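Local coordinates for protein metallo-beta-lactamase (Chryseobacterium indologenes, PDB 3L6N) that hydrolyses the beta-lactam ring of penicillins, cephalosporins and carbapenems with two zinc ions, conferring antibiotic resistance as a class B beta-lactamase, at residues A[76-86]-A[101-112]; A[145-154]-A[186-194]. One frame throughout, in Å; residues are numbered along the deposited sequence.

In the fold
Going from the N terminus, interaction 1 comes first: the zinc-binding loop 76-86 follows strand 69-73, and after helix 86-90 and strand 94-97 the chain returns at 101-112 to close a short loop against it. Interaction 2 opens only later, where hairpin 145-154 links strand 145-148 to strand 153-157, and it closes a longer loop when 186-194, the end of helix 179-189 and the turn after it, comes back against the hairpin. The two loops follow in series, neither nested nor crossed. The centres of interactions 1 and 2 lie about 26 Å apart. Interaction 1 ties the loop after strand 69-73 to helix 99-107; interaction 2 ties a hairpin of the five-stranded sheet to helix 179-189.

Interaction 1. Residues A[76-86]-A[101-112]. With ZN (zinc ion), chain B; ZN (zinc ion), chain C.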
loop_
_atom_site.group_PDB
_atom_site.type_symbol
_atom_site.label_atom_id
_atom_site.label_comp_id
_atom_site.label_asym_id
_atom_site.label_seq_id
_atom_site.Cartn_x
_atom_site.Cartn_y
_atom_site.Cartn_z
ATOM N N HIS A 76 -3.955 -5.031 0.876
ATOM C CA HIS A 76 -5.224 -5.788 0.831
ATOM C C HIS A 76 -5.393 -6.424 -0.550
ATOM O O HIS A 76 -4.454 -6.382 -1.365
ATOM C CB HIS A 76 -6.487 -5.010 1.337
ATOM C CG HIS A 76 -6.885 -3.809 0.529
ATOM N ND1 HIS A 76 -6.290 -2.574 0.683
ATOM C CD2 HIS A 76 -7.904 -3.628 -0.344
ATOM C CE1 HIS A 76 -6.881 -1.700 -0.117
ATOM N NE2 HIS A 76 -7.863 -2.315 -0.750
ATOM N N SER A 77 -6.552 -7.039 -0.808
ATOM C CA SER A 77 -6.683 -7.911 -1.980
ATOM C C SER A 77 -6.991 -7.218 -3.298
ATOM O O SER A 77 -6.925 -7.858 -4.342
ATOM C CB SER A 77 -7.759 -8.970 -1.745
ATOM O OG SER A 77 -9.052 -8.379 -1.815
ATOM N N HIS A 78 -7.332 -5.933 -3.250
ATOM C CA HIS A 78 -7.808 -5.223 -4.435
ATOM C C HIS A 78 -6.741 -5.003 -5.505
ATOM O O HIS A 78 -5.543 -5.109 -5.246
ATOM C CB HIS A 78 -8.420 -3.881 -4.031
ATOM C CG HIS A 78 -9.759 -3.995 -3.370
ATOM N ND1 HIS A 78 -10.296 -2.980 -2.606
ATOM C CD2 HIS A 78 -10.674 -4.994 -3.375
ATOM C CE1 HIS A 78 -11.495 -3.350 -2.183
ATOM N NE2 HIS A 78 -11.740 -4.568 -2.620
ATOM N N ASP A 79 -7.201 -4.696 -6.713
ATOM C CA ASP A 79 -6.314 -4.554 -7.887
ATOM C C ASP A 79 -5.197 -3.526 -7.736
ATOM O O ASP A 79 -4.121 -3.695 -8.318
ATOM C CB ASP A 79 -7.129 -4.163 -9.116
ATOM C CG ASP A 79 -8.041 -5.263 -9.610
ATOM O OD1 ASP A 79 -8.865 -4.946 -10.494
ATOM O OD2 ASP A 79 -7.963 -6.420 -9.151
ATOM N N ASP A 80 -5.459 -2.461 -6.977
ATOM C CA ASP A 80 -4.483 -1.392 -6.747
ATOM C C ASP A 80 -3.533 -1.715 -5.595
ATOM O O ASP A 80 -2.713 -0.882 -5.215
ATOM C CB ASP A 80 -5.188 -0.037 -6.497
ATOM C CG ASP A 80 -6.105 -0.058 -5.285
ATOM O OD1 ASP A 80 -6.931 -0.979 -5.163
ATOM O OD2 ASP A 80 -6.015 0.878 -4.446
ATOM N N ARG A 81 -3.623 -2.939 -5.083
ATOM C CA ARG A 81 -2.858 -3.336 -3.908
ATOM C C ARG A 81 -2.106 -4.628 -4.214
ATOM O O ARG A 81 -0.976 -4.583 -4.696
ATOM C CB ARG A 81 -3.782 -3.470 -2.692
ATOM C CG ARG A 81 -4.633 -2.223 -2.410
ATOM C CD ARG A 81 -3.870 -1.169 -1.615
ATOM N NE ARG A 81 -2.951 -0.386 -2.436
ATOM C CZ ARG A 81 -2.372 0.741 -2.029
ATOM N NH1 ARG A 81 -2.615 1.207 -0.811
ATOM N NH2 ARG A 81 -1.538 1.389 -2.827
ATOM N N ALA A 82 -2.739 -5.776 -3.981
ATOM C CA ALA A 82 -2.140 -7.065 -4.386
ATOM C C ALA A 82 -1.995 -7.172 -5.904
ATOM O O ALA A 82 -1.017 -7.734 -6.406
ATOM C CB ALA A 82 -2.966 -8.235 -3.864
ATOM N N GLY A 83 -2.972 -6.646 -6.631
ATOM C CA GLY A 83 -2.991 -6.806 -8.086
ATOM C C GLY A 83 -2.932 -8.276 -8.470
ATOM O O GLY A 83 -3.579 -9.123 -7.836
ATOM N N ASP A 84 -2.145 -8.577 -9.501
ATOM C CA ASP A 84 -1.977 -9.942 -9.987
ATOM C C ASP A 84 -0.610 -10.442 -9.547
ATOM O O ASP A 84 0.408 -10.200 -10.221
ATOM C CB ASP A 84 -2.114 -9.995 -11.514
ATOM C CG ASP A 84 -1.855 -11.392 -12.087
ATOM O OD1 ASP A 84 -1.703 -12.363 -11.304
ATOM O OD2 ASP A 84 -1.800 -11.503 -13.331
ATOM N N LEU A 85 -0.589 -11.130 -8.413
ATOM C CA LEU A 85 0.663 -11.569 -7.812
ATOM C C LEU A 85 1.402 -12.615 -8.645
ATOM O O LEU A 85 2.585 -12.863 -8.394
ATOM C CB LEU A 85 0.449 -12.086 -6.391
ATOM C CG LEU A 85 0.012 -11.040 -5.360
ATOM C CD1 LEU A 85 -0.390 -11.750 -4.076
ATOM C CD2 LEU A 85 1.112 -10.003 -5.089
ATOM N N SER A 86 0.716 -13.199 -9.636
ATOM C CA SER A 86 1.348 -14.225 -10.473
ATOM C C SER A 86 2.545 -13.664 -11.230
ATOM O O SER A 86 3.529 -14.376 -11.463
ATOM C CB SER A 86 0.350 -14.890 -11.435
ATOM O OG SER A 86 -0.045 -14.036 -12.495
ATOM N N THR A 101 -6.213 -11.753 3.336
ATOM C CA THR A 101 -6.059 -11.219 1.990
ATOM C C THR A 101 -5.993 -12.364 0.983
ATOM O O THR A 101 -6.618 -12.304 -0.076
ATOM C CB THR A 101 -4.822 -10.306 1.916
ATOM O OG1 THR A 101 -5.110 -9.101 2.634
ATOM C CG2 THR A 101 -4.477 -9.937 0.469
ATOM N N ASN A 102 -5.252 -13.412 1.329
ATOM C CA ASN A 102 -5.180 -14.584 0.470
ATOM C C ASN A 102 -6.523 -15.261 0.289
ATOM O O ASN A 102 -6.818 -15.722 -0.799
ATOM C CB ASN A 102 -4.136 -15.583 0.981
ATOM C CG ASN A 102 -2.731 -15.197 0.566
ATOM O OD1 ASN A 102 -2.533 -14.564 -0.474
ATOM N ND2 ASN A 102 -1.747 -15.576 1.371
ATOM N N GLU A 103 -7.329 -15.314 1.346
ATOM C CA GLU A 103 -8.664 -15.897 1.251
ATOM C C GLU A 103 -9.521 -15.118 0.261
ATOM O O GLU A 103 -10.278 -15.710 -0.507
ATOM C CB GLU A 103 -9.331 -15.911 2.616
ATOM C CG GLU A 103 -8.845 -17.029 3.506
ATOM C CD GLU A 103 -9.124 -16.767 4.971
ATOM O OE1 GLU A 103 -9.808 -15.772 5.302
ATOM O OE2 GLU A 103 -8.648 -17.569 5.799
ATOM N N PHE A 104 -9.391 -13.789 0.273
ATOM C CA PHE A 104 -10.114 -12.950 -0.681
ATOM C C PHE A 104 -9.605 -13.138 -2.113
ATOM O O PHE A 104 -10.394 -13.230 -3.044
ATOM C CB PHE A 104 -10.009 -11.469 -0.300
ATOM C CG PHE A 104 -10.891 -11.052 0.857
ATOM C CD1 PHE A 104 -10.718 -9.790 1.421
ATOM C CD2 PHE A 104 -11.884 -11.888 1.375
ATOM C CE1 PHE A 104 -11.520 -9.346 2.466
ATOM C CE2 PHE A 104 -12.703 -11.461 2.440
ATOM C CZ PHE A 104 -12.518 -10.179 2.987
ATOM N N LEU A 105 -8.283 -13.183 -2.285
ATOM C CA LEU A 105 -7.697 -13.399 -3.603
ATOM C C LEU A 105 -8.172 -14.716 -4.208
ATOM O O LEU A 105 -8.592 -14.762 -5.359
ATOM C CB LEU A 105 -6.166 -13.363 -3.529
ATOM C CG LEU A 105 -5.543 -11.990 -3.259
ATOM C CD1 LEU A 105 -4.073 -12.150 -2.860
ATOM C CD2 LEU A 105 -5.705 -11.062 -4.462
ATOM N N LYS A 106 -8.125 -15.775 -3.405
ATOM C CA LYS A 106 -8.559 -17.094 -3.853
ATOM C C LYS A 106 -10.055 -17.096 -4.225
ATOM O O LYS A 106 -10.439 -17.609 -5.282
ATOM C CB LYS A 106 -8.244 -18.127 -2.771
ATOM C CG LYS A 106 -8.487 -19.574 -3.164
ATOM C CD LYS A 106 -7.564 -20.033 -4.295
ATOM C CE LYS A 106 -7.460 -21.561 -4.361
ATOM N NZ LYS A 106 -8.774 -22.248 -4.569
ATOM N N LYS A 107 -10.884 -16.516 -3.359
ATOM C CA LYS A 107 -12.331 -16.383 -3.603
ATOM C C LYS A 107 -12.601 -15.647 -4.920
ATOM O O LYS A 107 -13.536 -15.986 -5.671
ATOM C CB LYS A 107 -12.987 -15.654 -2.418
ATOM C CG LYS A 107 -14.452 -15.253 -2.582
ATOM C CD LYS A 107 -15.376 -16.446 -2.541
ATOM C CE LYS A 107 -16.816 -16.011 -2.259
ATOM N NZ LYS A 107 -17.381 -15.270 -3.437
ATOM N N ASP A 108 -11.774 -14.646 -5.208
ATOM C CA ASP A 108 -11.947 -13.832 -6.413
ATOM C C ASP A 108 -11.245 -14.411 -7.654
ATOM O O ASP A 108 -11.263 -13.791 -8.717
ATOM C CB ASP A 108 -11.507 -12.377 -6.153
ATOM C CG ASP A 108 -12.464 -11.619 -5.230
ATOM O OD1 ASP A 108 -13.576 -12.113 -4.944
ATOM O OD2 ASP A 108 -12.118 -10.496 -4.792
ATOM N N GLY A 109 -10.654 -15.598 -7.525
ATOM C CA GLY A 109 -10.014 -16.281 -8.658
ATOM C C GLY A 109 -8.627 -15.763 -9.012
ATOM O O GLY A 109 -8.148 -15.957 -10.138
ATOM N N LYS A 110 -7.969 -15.131 -8.044
ATOM C CA LYS A 110 -6.667 -14.492 -8.287
ATOM C C LYS A 110 -5.522 -15.260 -7.631
ATOM O O LYS A 110 -5.740 -16.098 -6.758
ATOM C CB LYS A 110 -6.662 -13.045 -7.786
ATOM C CG LYS A 110 -7.721 -12.133 -8.381
ATOM C CD LYS A 110 -7.701 -10.792 -7.628
ATOM C CE LYS A 110 -8.756 -9.808 -8.111
ATOM N NZ LYS A 110 -8.809 -8.613 -7.201
ATOM N N ALA A 111 -4.293 -14.964 -8.053
ATOM C CA ALA A 111 -3.112 -15.557 -7.442
ATOM C C ALA A 111 -2.963 -15.120 -5.992
ATOM O O ALA A 111 -3.327 -13.999 -5.627
ATOM C CB ALA A 111 -1.855 -15.196 -8.240
ATOM N N THR A 112 -2.447 -16.020 -5.171
ATOM C CA THR A 112 -2.188 -15.746 -3.761
ATOM C C THR A 112 -0.692 -15.552 -3.527
ATOM O O THR A 112 0.130 -15.849 -4.409
ATOM C CB THR A 112 -2.701 -16.881 -2.882
ATOM O OG1 THR A 112 -2.208 -18.137 -3.383
ATOM C CG2 THR A 112 -4.235 -16.892 -2.885
HETATM ZN ZN ZN B . -9.360 -1.361 -1.869
HETATM ZN ZN ZN C . -7.259 1.419 -2.912
HETATM O O HOH W 1 -5.990 -7.980 -6.905
HETATM O O HOH W 2 -10.077 -8.980 -4.370
HETATM O O HOH W 3 -8.505 -0.231 -3.151
HETATM O O HOH W 4 -3.063 -11.845 -7.302
HETATM O O HOH W 5 -4.144 -13.206 -10.446
#
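Lys110 NZ is gripped by Asp79 and two waters. Asp79 OD2 takes its bond 3.1 Å from Lys110 NZ, nearly in line with the C-O axis, as a salt bridge between side chains that cross at about a right angle. Beyond CG the lysine is fully extended, which carries its ammonium to the zinc-binding loop. One water accepts from NZ and lies 2.7 Å from Ser77 O and 2.8 Å from Gly83 O; the other also accepts from NZ and bridges Ser77 OG to Asp108 OD2. With chi1 at 74°, Ser77 OG lies between its own N and C, where it meets that water and approaches Phe104 CB to 3.6 Å. Leu105 packs against the loop: its CD2 touches Ala82 CB, and its CD1 comes 3.9 Å from Leu85 CD1. Farther along, Ala111 CB lies against the backbone N of Ser86, whose N and OG both bond Asp84 OD1 from the same face of the carboxylate, a cap on the coming helix. Waters fasten this end too, one joining Gly83 O, Leu85 N and Ala111 O, another Asp84 OD1 and Ala111 N.

His76-Ser77-His78-Asp79-Asp80 is the HXHXD zinc motif of the metallo-beta-lactamases. His76 NE2 and His78 ND1 bind one zinc with His139; Asp80 OD2 binds the other with Cys158 and His200, and a water bridges the metals, 1.9 Å from the first zinc and 2.1 Å from the second. His78 NE2 bonds Glu173, a second-shell contact; Thr101 OG1 bonds Asp142, which the His76 side chain also touches. The loop packs on helix 99-107, with Leu85 also against Thr95 of strand 94-97, just where the chain enters helix 86-90.

Interaction 2. Residues A[145-154]-A[186-194]; sequences VVWFPKYNVL and LKAKYSKAT
Leu154 CD1 sits almost exactly on the normal of the Tyr190 ring, 5° off it and 3.7 Å from the centroid, a CH-pi contact, while Lys189 CG lies over the centre of the opposite face. The contact joins elements of the beta-alpha-beta unit made of strand 153-157, helix 179-189 and strand 195-198, at the point where the chain leaves the helix. The side chains of Leu154 and Leu186 reach toward each other tip to tip, Leu154 CD2 lying 3.8 Å from Leu186 CG. Trp147, its CG anti to the backbone N (chi1 173°), lays one face toward Tyr190 CD2 and keeps Pro149 CA over the other; the two side chains run past each other in opposite directions, their ring planes oblique at 38°. Trp147 CZ3 rests 3.6 Å from Ala193 CB. Tyr190 OH reaches past Val145 CG2 to bond Asp133 of strand 128-133.

In the hairpin, Asn152 with its positive phi and Val153 both face Phe148, a G1 beta bulge. At the end of the type I turn 190-193, Ala193 CA makes a CA-H...O contact with Asn152 O. In the carbonyl plane, Thr194 N donates to Asn152 O at 2.9 Å, and a water ties Thr194 OG1 to Tyr151 O.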
loop_
_atom_site.group_PDB
_atom_site.type_symbol
_atom_site.label_atom_id
_atom_site.label_comp_id
_atom_site.label_asym_id
_atom_site.label_seq_id
_atom_site.Cartn_x
_atom_site.Cartn_y
_atom_site.Cartn_z
ATOM N N VAL A 145 -1.913 -1.764 7.549
ATOM C CA VAL A 145 -1.045 -0.596 7.403
ATOM C C VAL A 145 0.408 -1.052 7.549
ATOM O O VAL A 145 0.671 -2.137 8.072
ATOM C CB VAL A 145 -1.371 0.498 8.460
ATOM C CG1 VAL A 145 -2.823 0.993 8.322
ATOM C CG2 VAL A 145 -1.085 -0.003 9.908
ATOM N N VAL A 146 1.349 -0.229 7.088
ATOM C CA VAL A 146 2.763 -0.555 7.209
ATOM C C VAL A 146 3.498 0.576 7.904
ATOM O O VAL A 146 3.478 1.727 7.451
ATOM C CB VAL A 146 3.436 -0.862 5.839
ATOM C CG1 VAL A 146 4.840 -1.419 6.062
ATOM C CG2 VAL A 146 2.597 -1.873 5.039
ATOM N N TRP A 147 4.128 0.242 9.031
ATOM C CA TRP A 147 4.874 1.224 9.820
ATOM C C TRP A 147 6.365 1.090 9.556
ATOM O O TRP A 147 6.905 -0.016 9.579
ATOM C CB TRP A 147 4.578 0.996 11.311
ATOM C CG TRP A 147 5.412 1.822 12.274
ATOM C CD1 TRP A 147 6.232 1.347 13.258
ATOM C CD2 TRP A 147 5.479 3.253 12.350
ATOM N NE1 TRP A 147 6.814 2.395 13.938
ATOM C CE2 TRP A 147 6.366 3.574 13.404
ATOM C CE3 TRP A 147 4.870 4.293 11.638
ATOM C CZ2 TRP A 147 6.668 4.895 13.754
ATOM C CZ3 TRP A 147 5.170 5.611 11.986
ATOM C CH2 TRP A 147 6.059 5.895 13.036
ATOM N N PHE A 148 7.015 2.224 9.300
ATOM C CA PHE A 148 8.447 2.277 9.020
ATOM C C PHE A 148 9.151 3.052 10.140
ATOM O O PHE A 148 9.283 4.274 10.057
ATOM C CB PHE A 148 8.685 2.955 7.665
ATOM C CG PHE A 148 8.084 2.205 6.502
ATOM C CD1 PHE A 148 6.818 2.536 6.021
ATOM C CD2 PHE A 148 8.784 1.166 5.898
ATOM C CE1 PHE A 148 6.259 1.838 4.943
ATOM C CE2 PHE A 148 8.233 0.449 4.819
ATOM C CZ PHE A 148 6.971 0.804 4.342
ATOM N N PRO A 149 9.592 2.336 11.195
ATOM C CA PRO A 149 10.027 3.013 12.428
ATOM C C PRO A 149 11.210 3.957 12.263
ATOM O O PRO A 149 11.254 4.996 12.934
ATOM C CB PRO A 149 10.368 1.857 13.373
ATOM C CG PRO A 149 10.541 0.660 12.529
ATOM C CD PRO A 149 9.618 0.872 11.338
ATOM N N LYS A 150 12.141 3.612 11.375
ATOM C CA LYS A 150 13.313 4.461 11.130
ATOM C C LYS A 150 13.012 5.709 10.291
ATOM O O LYS A 150 13.842 6.624 10.206
ATOM C CB LYS A 150 14.449 3.636 10.517
ATOM C CG LYS A 150 14.798 2.354 11.289
ATOM C CD LYS A 150 15.329 2.642 12.697
ATOM C CE LYS A 150 16.186 1.490 13.196
ATOM N NZ LYS A 150 16.894 1.825 14.469
ATOM N N TYR A 151 11.823 5.757 9.691
ATOM C CA TYR A 151 11.409 6.861 8.827
ATOM C C TYR A 151 10.277 7.698 9.408
ATOM O O TYR A 151 9.988 8.786 8.905
ATOM C CB TYR A 151 10.996 6.313 7.451
ATOM C CG TYR A 151 12.122 5.586 6.763
ATOM C CD1 TYR A 151 12.336 4.220 6.972
ATOM C CD2 TYR A 151 12.986 6.269 5.915
ATOM C CE1 TYR A 151 13.385 3.551 6.350
ATOM C CE2 TYR A 151 14.029 5.614 5.287
ATOM C CZ TYR A 151 14.226 4.261 5.509
ATOM O OH TYR A 151 15.271 3.622 4.889
ATOM N N ASN A 152 9.641 7.176 10.461
ATOM C CA ASN A 152 8.429 7.760 11.048
ATOM C C ASN A 152 7.324 7.975 10.022
ATOM O O ASN A 152 6.605 8.964 10.057
ATOM C CB ASN A 152 8.739 9.044 11.831
ATOM C CG ASN A 152 9.438 8.758 13.149
ATOM O OD1 ASN A 152 9.220 7.718 13.780
ATOM N ND2 ASN A 152 10.282 9.687 13.575
ATOM N N VAL A 153 7.197 7.012 9.112
ATOM C CA VAL A 153 6.180 7.083 8.068
ATOM C C VAL A 153 5.241 5.900 8.217
ATOM O O VAL A 153 5.691 4.774 8.395
ATOM C CB VAL A 153 6.822 7.063 6.650
ATOM C CG1 VAL A 153 5.758 6.882 5.571
ATOM C CG2 VAL A 153 7.622 8.333 6.402
ATOM N N LEU A 154 3.940 6.175 8.153
ATOM C CA LEU A 154 2.940 5.119 8.128
ATOM C C LEU A 154 2.318 5.049 6.752
ATOM O O LEU A 154 1.803 6.049 6.253
ATOM C CB LEU A 154 1.832 5.377 9.144
ATOM C CG LEU A 154 0.811 4.238 9.241
ATOM C CD1 LEU A 154 1.412 3.034 9.976
ATOM C CD2 LEU A 154 -0.464 4.712 9.930
ATOM N N LEU A 186 -5.742 3.796 14.966
ATOM C CA LEU A 186 -4.562 4.212 14.205
ATOM C C LEU A 186 -4.014 5.518 14.773
ATOM O O LEU A 186 -2.814 5.628 15.062
ATOM C CB LEU A 186 -4.923 4.383 12.718
ATOM C CG LEU A 186 -3.848 4.749 11.684
ATOM C CD1 LEU A 186 -4.326 4.352 10.300
ATOM C CD2 LEU A 186 -3.483 6.230 11.711
ATOM N N LYS A 187 -4.915 6.494 14.916
ATOM C CA LYS A 187 -4.613 7.844 15.400
ATOM C C LYS A 187 -3.927 7.811 16.767
ATOM O O LYS A 187 -3.009 8.595 17.031
ATOM C CB LYS A 187 -5.914 8.662 15.442
ATOM C CG LYS A 187 -5.816 10.081 15.992
ATOM C CD LYS A 187 -7.192 10.738 16.011
ATOM C CE LYS A 187 -7.146 12.096 16.703
ATOM N NZ LYS A 187 -8.490 12.757 16.732
ATOM N N ALA A 188 -4.364 6.884 17.614
ATOM C CA ALA A 188 -3.816 6.726 18.958
ATOM C C ALA A 188 -2.467 6.001 18.962
ATOM O O ALA A 188 -1.599 6.294 19.791
ATOM C CB ALA A 188 -4.818 6.004 19.847
ATOM N N LYS A 189 -2.290 5.068 18.031
ATOM C CA LYS A 189 -1.102 4.220 17.995
ATOM C C LYS A 189 0.116 4.870 17.319
ATOM O O LYS A 189 1.250 4.650 17.742
ATOM C CB LYS A 189 -1.427 2.882 17.317
ATOM C CG LYS A 189 -0.277 1.892 17.316
ATOM C CD LYS A 189 -0.711 0.504 16.905
ATOM C CE LYS A 189 0.476 -0.443 16.902
ATOM N NZ LYS A 189 0.067 -1.857 17.048
ATOM N N TYR A 190 -0.119 5.652 16.268
ATOM C CA TYR A 190 0.989 6.209 15.477
ATOM C C TYR A 190 1.144 7.715 15.644
ATOM O O TYR A 190 1.167 8.471 14.667
ATOM C CB TYR A 190 0.862 5.823 14.001
ATOM C CG TYR A 190 0.808 4.336 13.799
ATOM C CD1 TYR A 190 -0.393 3.717 13.477
ATOM C CD2 TYR A 190 1.949 3.543 13.959
ATOM C CE1 TYR A 190 -0.466 2.361 13.301
ATOM C CE2 TYR A 190 1.887 2.162 13.786
ATOM C CZ TYR A 190 0.669 1.589 13.458
ATOM O OH TYR A 190 0.549 0.244 13.268
ATOM N N SER A 191 1.248 8.134 16.904
ATOM C CA SER A 191 1.538 9.523 17.240
ATOM C C SER A 191 2.933 9.934 16.748
ATOM O O SER A 191 3.150 11.097 16.404
ATOM C CB SER A 191 1.392 9.755 18.750
ATOM O OG SER A 191 2.139 8.802 19.493
ATOM N N LYS A 192 3.861 8.975 16.691
ATOM C CA LYS A 192 5.226 9.232 16.206
ATOM C C LYS A 192 5.308 9.468 14.690
ATOM O O LYS A 192 6.316 9.978 14.195
ATOM C CB LYS A 192 6.181 8.098 16.595
ATOM C CG LYS A 192 6.575 8.063 18.067
ATOM C CD LYS A 192 7.715 7.076 18.282
ATOM C CE LYS A 192 7.891 6.730 19.755
ATOM N NZ LYS A 192 9.082 5.858 19.964
ATOM N N ALA A 193 4.251 9.104 13.965
ATOM C CA ALA A 193 4.222 9.276 12.510
ATOM C C ALA A 193 4.195 10.745 12.120
ATOM O O ALA A 193 3.316 11.499 12.546
ATOM C CB ALA A 193 3.030 8.547 11.899
ATOM N N THR A 194 5.166 11.152 11.309
ATOM C CA THR A 194 5.211 12.522 10.820
ATOM C C THR A 194 4.672 12.597 9.395
ATOM O O THR A 194 4.495 13.682 8.838
ATOM C CB THR A 194 6.624 13.116 10.912
ATOM O OG1 THR A 194 7.566 12.206 10.337
ATOM C CG2 THR A 194 6.995 13.369 12.384
HETATM O O HOH W 6 8.432 11.066 7.947
#